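Local coordinates for protein endoglucanase (Clostridium thermocellum, PDB 2C4X) that binds beta-glucan chains, including xyloglucan, through its CBM44 module, which is joined here to the PKD domain of a larger, probably cellulose-hydrolysing, cellulosomal enzyme, at residues S174-I185 and W197-V207; F14-T23 and A89-T97. The protein carries 1 engineered substitution. All coordinates share one frame; numbering follows the deposited sequence.

Overall arrangement
Each contact belongs to a different domain of this two-domain fragment. Contact 2 (F14-T23 with A89-T97) lies in the PKD domain, joining its two sheets at the end from which the chain leaves; contact 1 (S174-I185 with W197-V207) is an edge hairpin of the CBM44 beta-sandwich. They follow each other along the chain, on opposite sides of its centre, with centres 31 Å apart and nearest atoms about 17 Å apart. Past contact 2 the chain soon reaches D99, a calcium ligand; a bound calcium ion lies about 11 Å from the side chain of S95. Contact 1 lies away from the calcium sites; a 1,2-ethanediol, probably from the crystallisation liquor, is about 3 Å from the side chain of Y184.

Contact 1 (S174-I185 and W197-V207); sequences SGAPIAAIQPYI and WNSTWKGYTMV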
loop_
_atom_site.group_PDB
_atom_site.type_symbol
_atom_site.label_atom_id
_atom_site.label_comp_id
_atom_site.label_asym_id
_atom_site.label_seq_id
_atom_site.Cartn_x
_atom_site.Cartn_y
_atom_site.Cartn_z
ATOM N N SER A 174 11.130 -0.068 -18.907
ATOM C CA SER A 174 10.769 -0.606 -20.215
ATOM C C SER A 174 12.011 -0.979 -21.020
ATOM O O SER A 174 13.109 -0.488 -20.746
ATOM C CB SER A 174 9.935 0.412 -20.995
ATOM O OG SER A 174 10.632 1.636 -21.104
ATOM N N GLY A 175 11.825 -1.844 -22.016
ATOM C CA GLY A 175 12.918 -2.302 -22.875
ATOM C C GLY A 175 13.962 -3.143 -22.161
ATOM O O GLY A 175 15.130 -3.151 -22.556
ATOM N N ALA A 176 13.545 -3.846 -21.106
ATOM C CA ALA A 176 14.434 -4.712 -20.336
ATOM C C ALA A 176 14.367 -6.148 -20.859
ATOM O O ALA A 176 13.308 -6.584 -21.324
ATOM C CB ALA A 176 14.074 -4.663 -18.846
ATOM N N PRO A 177 15.496 -6.888 -20.793
ATOM C CA PRO A 177 15.534 -8.281 -21.247
ATOM C C PRO A 177 14.925 -9.253 -20.230
ATOM O O PRO A 177 15.573 -10.230 -19.838
ATOM C CB PRO A 177 17.032 -8.548 -21.399
ATOM C CG PRO A 177 17.658 -7.691 -20.364
ATOM C CD PRO A 177 16.821 -6.437 -20.317
ATOM N N ILE A 178 13.691 -8.989 -19.807
ATOM C CA ILE A 178 13.068 -9.831 -18.787
ATOM C C ILE A 178 11.755 -10.452 -19.267
ATOM O O ILE A 178 11.027 -9.852 -20.071
ATOM C CB ILE A 178 12.909 -9.093 -17.408
ATOM C CG1 ILE A 178 11.591 -8.335 -17.305
ATOM C CG2 ILE A 178 14.065 -8.126 -17.155
ATOM C CD1 ILE A 178 11.126 -8.165 -15.864
ATOM N N ALA A 179 11.481 -11.665 -18.787
ATOM C CA ALA A 179 10.258 -12.390 -19.122
ATOM C C ALA A 179 9.191 -12.153 -18.059
ATOM O O ALA A 179 8.009 -11.975 -18.366
ATOM C CB ALA A 179 10.552 -13.875 -19.246
ATOM N N ALA A 180 9.625 -12.152 -16.804
ATOM C CA ALA A 180 8.723 -12.082 -15.668
ATOM C C ALA A 180 9.435 -11.526 -14.451
ATOM O O ALA A 180 10.667 -11.508 -14.381
ATOM C CB ALA A 180 8.157 -13.472 -15.350
ATOM N N ILE A 181 8.636 -11.075 -13.497
ATOM C CA ILE A 181 9.122 -10.612 -12.214
ATOM C C ILE A 181 8.173 -11.166 -11.151
ATOM O O ILE A 181 6.977 -11.332 -11.407
ATOM C CB ILE A 181 9.214 -9.058 -12.191
ATOM C CG1 ILE A 181 9.928 -8.562 -10.935
ATOM C CG2 ILE A 181 7.831 -8.407 -12.378
ATOM C CD1 ILE A 181 10.471 -7.148 -11.065
ATOM N N GLN A 182 8.699 -11.493 -9.974
ATOM C CA GLN A 182 7.846 -12.024 -8.916
ATOM C C GLN A 182 8.365 -11.810 -7.499
ATOM O O GLN A 182 9.430 -12.331 -7.143
ATOM C CB GLN A 182 7.501 -13.507 -9.154
ATOM C CG GLN A 182 8.665 -14.486 -9.160
ATOM C CD GLN A 182 8.226 -15.887 -9.547
ATOM O OE1 GLN A 182 7.060 -16.252 -9.374
ATOM N NE2 GLN A 182 9.158 -16.683 -10.076
ATOM N N PRO A 183 7.593 -11.069 -6.677
ATOM C CA PRO A 183 7.855 -11.075 -5.242
ATOM C C PRO A 183 7.603 -12.492 -4.743
ATOM O O PRO A 183 6.702 -13.171 -5.256
ATOM C CB PRO A 183 6.783 -10.145 -4.673
ATOM C CG PRO A 183 6.264 -9.378 -5.841
ATOM C CD PRO A 183 6.416 -10.249 -7.023
ATOM N N TYR A 184 8.397 -12.935 -3.777
ATOM C CA TYR A 184 8.233 -14.261 -3.231
ATOM C C TYR A 184 8.539 -14.303 -1.754
ATOM O O TYR A 184 9.239 -13.441 -1.210
ATOM C CB TYR A 184 9.111 -15.281 -3.971
ATOM C CG TYR A 184 10.599 -15.121 -3.721
ATOM C CD1 TYR A 184 11.231 -15.773 -2.647
ATOM C CD2 TYR A 184 11.382 -14.352 -4.582
ATOM C CE1 TYR A 184 12.597 -15.639 -2.426
ATOM C CE2 TYR A 184 12.746 -14.208 -4.371
ATOM C CZ TYR A 184 13.349 -14.846 -3.297
ATOM O OH TYR A 184 14.708 -14.696 -3.122
ATOM N N ILE A 185 7.983 -15.315 -1.111
ATOM C CA ILE A 185 8.404 -15.699 0.227
ATOM C C ILE A 185 8.575 -17.211 0.255
ATOM O O ILE A 185 7.701 -17.974 -0.193
ATOM C CB ILE A 185 7.464 -15.185 1.342
ATOM C CG1 ILE A 185 8.121 -15.421 2.715
ATOM C CG2 ILE A 185 6.074 -15.837 1.248
ATOM C CD1 ILE A 185 7.649 -14.524 3.797
ATOM N N TRP A 197 7.350 -22.676 -1.820
ATOM C CA TRP A 197 7.444 -21.536 -2.715
ATOM C C TRP A 197 6.110 -20.801 -2.805
ATOM O O TRP A 197 5.092 -21.383 -3.191
ATOM C CB TRP A 197 7.921 -21.989 -4.091
ATOM C CG TRP A 197 8.074 -20.858 -5.068
ATOM C CD1 TRP A 197 7.218 -20.526 -6.068
ATOM C CD2 TRP A 197 9.147 -19.911 -5.122
ATOM N NE1 TRP A 197 7.690 -19.439 -6.757
ATOM C CE2 TRP A 197 8.872 -19.033 -6.192
ATOM C CE3 TRP A 197 10.313 -19.719 -4.368
ATOM C CZ2 TRP A 197 9.718 -17.980 -6.532
ATOM C CZ3 TRP A 197 11.156 -18.671 -4.701
ATOM C CH2 TRP A 197 10.857 -17.814 -5.780
ATOM N N ASN A 198 6.125 -19.533 -2.401
ATOM C CA ASN A 198 4.975 -18.641 -2.554
ATOM C C ASN A 198 5.413 -17.414 -3.323
ATOM O O ASN A 198 6.409 -16.781 -2.961
ATOM C CB ASN A 198 4.431 -18.230 -1.186
ATOM C CG ASN A 198 4.169 -19.423 -0.292
ATOM O OD1 ASN A 198 3.122 -20.052 -0.386
ATOM N ND2 ASN A 198 5.136 -19.760 0.556
ATOM N N SER A 199 4.686 -17.068 -4.384
ATOM C CA SER A 199 5.075 -15.915 -5.192
ATOM C C SER A 199 3.891 -15.282 -5.902
ATOM O O SER A 199 2.835 -15.896 -6.047
ATOM C CB SER A 199 6.143 -16.306 -6.222
ATOM O OG SER A 199 5.563 -16.996 -7.314
ATOM N N THR A 200 4.076 -14.052 -6.356
ATOM C CA THR A 200 3.076 -13.411 -7.195
ATOM C C THR A 200 3.695 -13.147 -8.565
ATOM O O THR A 200 4.368 -12.140 -8.789
ATOM C CB THR A 200 2.503 -12.154 -6.529
ATOM O OG1 THR A 200 1.966 -12.523 -5.252
ATOM C CG2 THR A 200 1.379 -11.540 -7.383
ATOM N N TRP A 201 3.465 -14.091 -9.470
ATOM C CA TRP A 201 4.065 -14.073 -10.791
ATOM C C TRP A 201 3.402 -13.009 -11.671
ATOM O O TRP A 201 2.176 -12.993 -11.827
ATOM C CB TRP A 201 3.949 -15.461 -11.424
ATOM C CG TRP A 201 4.735 -15.626 -12.679
ATOM C CD1 TRP A 201 6.040 -16.021 -12.786
ATOM C CD2 TRP A 201 4.268 -15.403 -14.018
ATOM N NE1 TRP A 201 6.412 -16.068 -14.112
ATOM C CE2 TRP A 201 5.349 -15.684 -14.888
ATOM C CE3 TRP A 201 3.040 -15.003 -14.567
ATOM C CZ2 TRP A 201 5.243 -15.572 -16.278
ATOM C CZ3 TRP A 201 2.935 -14.886 -15.952
ATOM C CH2 TRP A 201 4.032 -15.172 -16.790
ATOM N N LYS A 202 4.222 -12.105 -12.211
ATOM C CA LYS A 202 3.772 -11.095 -13.175
ATOM C C LYS A 202 4.606 -11.195 -14.444
ATOM O O LYS A 202 5.829 -11.069 -14.394
ATOM C CB LYS A 202 3.913 -9.679 -12.603
ATOM C CG LYS A 202 3.042 -9.378 -11.397
ATOM C CD LYS A 202 1.567 -9.290 -11.770
ATOM C CE LYS A 202 0.746 -8.734 -10.611
ATOM N NZ LYS A 202 -0.698 -9.100 -10.714
ATOM N N GLY A 203 3.949 -11.430 -15.574
ATOM C CA GLY A 203 4.620 -11.387 -16.869
ATOM C C GLY A 203 5.024 -9.963 -17.196
ATOM O O GLY A 203 4.355 -9.006 -16.787
ATOM N N TYR A 204 6.121 -9.819 -17.930
ATOM C CA TYR A 204 6.640 -8.499 -18.284
ATOM C C TYR A 204 5.654 -7.661 -19.111
ATOM O O TYR A 204 5.682 -6.433 -19.052
ATOM C CB TYR A 204 7.976 -8.635 -19.013
ATOM C CG TYR A 204 8.728 -7.335 -19.201
ATOM C CD1 TYR A 204 8.853 -6.416 -18.157
ATOM C CD2 TYR A 204 9.341 -7.039 -20.418
ATOM C CE1 TYR A 204 9.555 -5.232 -18.324
ATOM C CE2 TYR A 204 10.048 -5.855 -20.594
ATOM C CZ TYR A 204 10.147 -4.959 -19.545
ATOM O OH TYR A 204 10.843 -3.792 -19.714
ATOM N N THR A 205 4.783 -8.328 -19.865
ATOM C CA THR A 205 3.758 -7.636 -20.651
ATOM C C THR A 205 2.562 -7.198 -19.799
ATOM O O THR A 205 1.781 -6.357 -20.223
ATOM C CB THR A 205 3.248 -8.489 -21.832
ATOM O OG1 THR A 205 2.588 -9.657 -21.332
ATOM C CG2 THR A 205 4.394 -8.898 -22.751
HETATM N N MSE A 206 2.436 -7.763 -18.600
HETATM C CA MSE A 206 1.308 -7.493 -17.702
HETATM C C MSE A 206 1.685 -6.484 -16.623
HETATM O O MSE A 206 1.017 -6.378 -15.588
HETATM C CB MSE A 206 0.860 -8.787 -17.017
HETATM C CG MSE A 206 1.295 -10.050 -17.727
HETATM SE SE MSE A 206 0.477 -11.675 -17.023
HETATM C CE MSE A 206 0.760 -11.425 -15.096
ATOM N N VAL A 207 2.760 -5.746 -16.874
ATOM C CA VAL A 207 3.360 -4.864 -15.884
ATOM C C VAL A 207 3.337 -3.414 -16.389
ATOM O O VAL A 207 3.443 -3.175 -17.594
ATOM C CB VAL A 207 4.806 -5.359 -15.549
ATOM C CG1 VAL A 207 5.772 -4.213 -15.312
ATOM C CG2 VAL A 207 4.783 -6.336 -14.365
HETATM O O HOH W 1 6.133 -19.018 -9.762
#
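The side-chain oxygen of Q182 is gripped twice: S199 OG donates to Q182 OE1 at 2.7 Å from above the amide plane, and water 1 donates to Q182 OE1 at 2.9 Å while weakly accepting from W197 NE1. CG of Q182 sits between its backbone N and carbonyl carbon (chi1 63°), and the extended chain runs to S199; its NE2 is bonded to Q234. Q182 OE1 also lies at the edge of the W201 ring. Y184 and W197 form an offset stack, planes 22° apart, with W197 CH2 3.4 Å from Y184 CG. A180 CB packs on W201 NE1 at 3.4 Å. I181 and K202 exchange both backbone bonds, and T200 N gives one to P183 O. Next to the connecting loop, N198 N and N198 ND2 reach I185 O from opposite faces of its plane, at 3.1 and 3.2 Å. Beyond the paired strands, I178 CG1 lies over the Y204 ring, 3.7 Å from its centroid; Y204 OH accepts from A176 N at 3.0 Å and is hydrogen-bonded to P173 O. W197 over Y184 and W201 beside A180, with Q182 between them, line one face of this antiparallel edge hairpin, consistent with the aromatic sugar-binding platform of a beta-sandwich carbohydrate-binding module.

Contact 2 (F14-T23 and A89-T97); sequences FTFSPEDPVT and ATIKVTSAT
Part of this contact packs between the two sheets of the PKD domain, and part is edge pairing after the segment crosses over: residues 14-23 start on strand 15-17 of the three-stranded sheet, then swing across to run alongside the end of strand 84-93, an outermost strand of the four-stranded sheet. At its start the meeting is apolar. F14 CZ approaches A89 CB at 3.8 Å, while the F14 ring makes edge-to-face pairs with W46 and F87. CB of F16 points toward segment 89-97, and chi1 56°, with CG between the backbone N and carbonyl carbon, sets the ring so that I91 CD1 lies over one face, 3.9 Å from the centroid; T90 O comes up at the ring edge. That same methyl is flanked by P21, whose CG is 3.7 Å from I91 CD1. Where the segments are too far apart for backbone bonding, water 2 spans them, donating to E19 O at 2.6 Å and accepting from K92 N at 2.9 Å. Two residues on, T94 N gives a nearly straight bond (167°) to P21 O at 3.2 Å, and T23 N bonds T94 O at 2.9 Å, so V22 and T94 form a single bridge between chains running the same way. V93 CG1 packs against the V22-T23 peptide. T23 OG1 accepts A96 N at 3.1 Å, and V22 CG2 touches A96 CB. The first strand, antiparallel to 27-30 in one sheet, thus crosses to pair parallel with the end of the other's last strand, as in the A-to-A' switch beside strand G of immunoglobulin-like beta-sandwiches, to which PKD domains belong.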
loop_
_atom_site.group_PDB
_atom_site.type_symbol
_atom_site.label_atom_id
_atom_site.label_comp_id
_atom_site.label_asym_id
_atom_site.label_seq_id
_atom_site.Cartn_x
_atom_site.Cartn_y
_atom_site.Cartn_z
ATOM N N PHE A 14 -22.828 11.874 1.862
ATOM C CA PHE A 14 -21.746 12.798 1.576
ATOM C C PHE A 14 -20.695 12.182 0.685
ATOM O O PHE A 14 -20.599 10.958 0.582
ATOM C CB PHE A 14 -21.122 13.356 2.870
ATOM C CG PHE A 14 -20.331 12.345 3.664
ATOM C CD1 PHE A 14 -20.941 11.596 4.671
ATOM C CD2 PHE A 14 -18.970 12.163 3.422
ATOM C CE1 PHE A 14 -20.204 10.666 5.419
ATOM C CE2 PHE A 14 -18.230 11.234 4.155
ATOM C CZ PHE A 14 -18.844 10.488 5.154
ATOM N N THR A 15 -19.934 13.058 0.025
ATOM C CA THR A 15 -18.707 12.695 -0.670
ATOM C C THR A 15 -17.572 13.551 -0.080
ATOM O O THR A 15 -17.824 14.481 0.697
ATOM C CB THR A 15 -18.805 12.939 -2.197
ATOM O OG1 THR A 15 -19.040 14.330 -2.442
ATOM C CG2 THR A 15 -19.937 12.121 -2.820
ATOM N N PHE A 16 -16.327 13.233 -0.429
ATOM C CA PHE A 16 -15.201 14.050 0.018
ATOM C C PHE A 16 -14.140 14.160 -1.067
ATOM O O PHE A 16 -14.079 13.336 -1.978
ATOM C CB PHE A 16 -14.596 13.548 1.348
ATOM C CG PHE A 16 -14.149 12.110 1.313
ATOM C CD1 PHE A 16 -12.917 11.755 0.750
ATOM C CD2 PHE A 16 -14.955 11.113 1.847
ATOM C CE1 PHE A 16 -12.505 10.429 0.711
ATOM C CE2 PHE A 16 -14.555 9.769 1.804
ATOM C CZ PHE A 16 -13.321 9.432 1.236
ATOM N N SER A 17 -13.321 15.199 -0.952
ATOM C CA SER A 17 -12.241 15.478 -1.884
ATOM C C SER A 17 -11.080 16.111 -1.100
ATOM O O SER A 17 -11.329 16.967 -0.245
ATOM C CB SER A 17 -12.742 16.449 -2.952
ATOM O OG SER A 17 -11.824 16.496 -4.023
ATOM N N PRO A 18 -9.821 15.677 -1.352
ATOM C CA PRO A 18 -9.435 14.626 -2.304
ATOM C C PRO A 18 -9.776 13.225 -1.789
ATOM O O PRO A 18 -9.984 13.035 -0.587
ATOM C CB PRO A 18 -7.914 14.801 -2.423
ATOM C CG PRO A 18 -7.511 15.314 -1.090
ATOM C CD PRO A 18 -8.640 16.240 -0.669
ATOM N N GLU A 19 -9.840 12.262 -2.704
ATOM C CA GLU A 19 -10.116 10.862 -2.356
ATOM C C GLU A 19 -9.018 10.235 -1.498
ATOM O O GLU A 19 -9.295 9.390 -0.639
ATOM C CB GLU A 19 -10.294 10.037 -3.630
ATOM C CG GLU A 19 -11.679 10.156 -4.220
ATOM C CD GLU A 19 -12.749 9.582 -3.320
ATOM O OE1 GLU A 19 -12.524 8.495 -2.742
ATOM O OE2 GLU A 19 -13.817 10.218 -3.193
ATOM N N ASP A 20 -7.785 10.678 -1.737
ATOM C CA ASP A 20 -6.579 10.107 -1.138
ATOM C C ASP A 20 -5.738 11.173 -0.422
ATOM O O ASP A 20 -4.619 11.478 -0.856
ATOM C CB ASP A 20 -5.737 9.457 -2.242
ATOM C CG ASP A 20 -5.324 10.456 -3.335
ATOM O OD1 ASP A 20 -6.036 11.473 -3.548
ATOM O OD2 ASP A 20 -4.280 10.222 -3.977
ATOM N N PRO A 21 -6.259 11.741 0.683
ATOM C CA PRO A 21 -5.540 12.845 1.334
ATOM C C PRO A 21 -4.257 12.409 2.053
ATOM O O PRO A 21 -4.100 11.237 2.397
ATOM C CB PRO A 21 -6.561 13.353 2.363
ATOM C CG PRO A 21 -7.374 12.135 2.683
ATOM C CD PRO A 21 -7.510 11.406 1.394
ATOM N N VAL A 22 -3.350 13.353 2.272
ATOM C CA VAL A 22 -2.225 13.114 3.158
ATOM C C VAL A 22 -2.460 13.840 4.495
ATOM O O VAL A 22 -3.411 14.633 4.641
ATOM C CB VAL A 22 -0.845 13.480 2.516
ATOM C CG1 VAL A 22 -0.609 12.662 1.239
ATOM C CG2 VAL A 22 -0.726 14.973 2.235
ATOM N N THR A 23 -1.603 13.562 5.470
ATOM C CA THR A 23 -1.729 14.205 6.762
ATOM C C THR A 23 -1.598 15.710 6.592
ATOM O O THR A 23 -0.776 16.192 5.783
ATOM C CB THR A 23 -0.711 13.667 7.787
ATOM O OG1 THR A 23 0.612 13.712 7.236
ATOM C CG2 THR A 23 -1.048 12.231 8.134
ATOM N N ALA A 89 -18.890 6.674 5.837
ATOM C CA ALA A 89 -17.944 6.256 4.810
ATOM C C ALA A 89 -16.542 6.270 5.404
ATOM O O ALA A 89 -16.311 6.861 6.466
ATOM C CB ALA A 89 -18.031 7.165 3.572
ATOM N N THR A 90 -15.613 5.622 4.710
ATOM C CA THR A 90 -14.248 5.476 5.183
ATOM C C THR A 90 -13.307 6.385 4.387
ATOM O O THR A 90 -13.446 6.519 3.171
ATOM C CB THR A 90 -13.804 3.981 5.072
ATOM O OG1 THR A 90 -14.389 3.236 6.148
ATOM C CG2 THR A 90 -12.306 3.841 5.155
ATOM N N ILE A 91 -12.360 7.008 5.080
ATOM C CA ILE A 91 -11.311 7.778 4.424
ATOM C C ILE A 91 -9.932 7.288 4.885
ATOM O O ILE A 91 -9.688 7.114 6.093
ATOM C CB ILE A 91 -11.493 9.324 4.668
ATOM C CG1 ILE A 91 -10.550 10.155 3.777
ATOM C CG2 ILE A 91 -11.337 9.694 6.165
ATOM C CD1 ILE A 91 -10.866 11.662 3.814
ATOM N N LYS A 92 -9.044 7.059 3.921
ATOM C CA LYS A 92 -7.670 6.686 4.221
ATOM C C LYS A 92 -6.731 7.878 4.060
ATOM O O LYS A 92 -6.733 8.562 3.035
ATOM C CB LYS A 92 -7.215 5.496 3.361
ATOM C CG LYS A 92 -5.811 5.014 3.707
ATOM C CD LYS A 92 -5.356 3.834 2.847
ATOM C CE LYS A 92 -3.831 3.756 2.844
ATOM N NZ LYS A 92 -3.337 2.500 2.221
ATOM N N VAL A 93 -5.937 8.125 5.094
ATOM C CA VAL A 93 -4.991 9.232 5.110
ATOM C C VAL A 93 -3.587 8.632 5.175
ATOM O O VAL A 93 -3.306 7.766 6.016
ATOM C CB VAL A 93 -5.238 10.176 6.321
ATOM C CG1 VAL A 93 -4.255 11.371 6.327
ATOM C CG2 VAL A 93 -6.709 10.681 6.349
ATOM N N THR A 94 -2.715 9.087 4.278
ATOM C CA THR A 94 -1.340 8.605 4.233
ATOM C C THR A 94 -0.408 9.726 4.688
ATOM O O THR A 94 -0.794 10.905 4.702
ATOM C CB THR A 94 -0.933 8.089 2.822
ATOM O OG1 THR A 94 -0.962 9.169 1.886
ATOM C CG2 THR A 94 -1.879 6.983 2.341
ATOM N N SER A 95 0.804 9.353 5.079
ATOM C CA SER A 95 1.780 10.306 5.605
ATOM C C SER A 95 2.206 11.321 4.534
ATOM O O SER A 95 2.479 10.944 3.397
ATOM C CB SER A 95 2.996 9.544 6.127
ATOM O OG SER A 95 3.708 10.337 7.058
ATOM N N ALA A 96 2.263 12.600 4.903
ATOM C CA ALA A 96 2.664 13.662 3.966
ATOM C C ALA A 96 4.135 13.551 3.608
ATOM O O ALA A 96 4.515 13.802 2.462
ATOM C CB ALA A 96 2.364 15.039 4.539
ATOM N N THR A 97 4.953 13.190 4.595
ATOM C CA THR A 97 6.386 12.984 4.409
ATOM C C THR A 97 6.779 11.723 5.157
ATOM O O THR A 97 6.022 11.223 5.989
ATOM C CB THR A 97 7.231 14.171 4.949
ATOM O OG1 THR A 97 6.993 14.335 6.354
ATOM C CG2 THR A 97 6.889 15.478 4.227
HETATM O O HOH W 2 -9.552 7.376 1.060
HETATM O O HOH W 3 -2.618 9.627 -0.158
HETATM O O HOH W 4 -4.851 8.448 1.249
#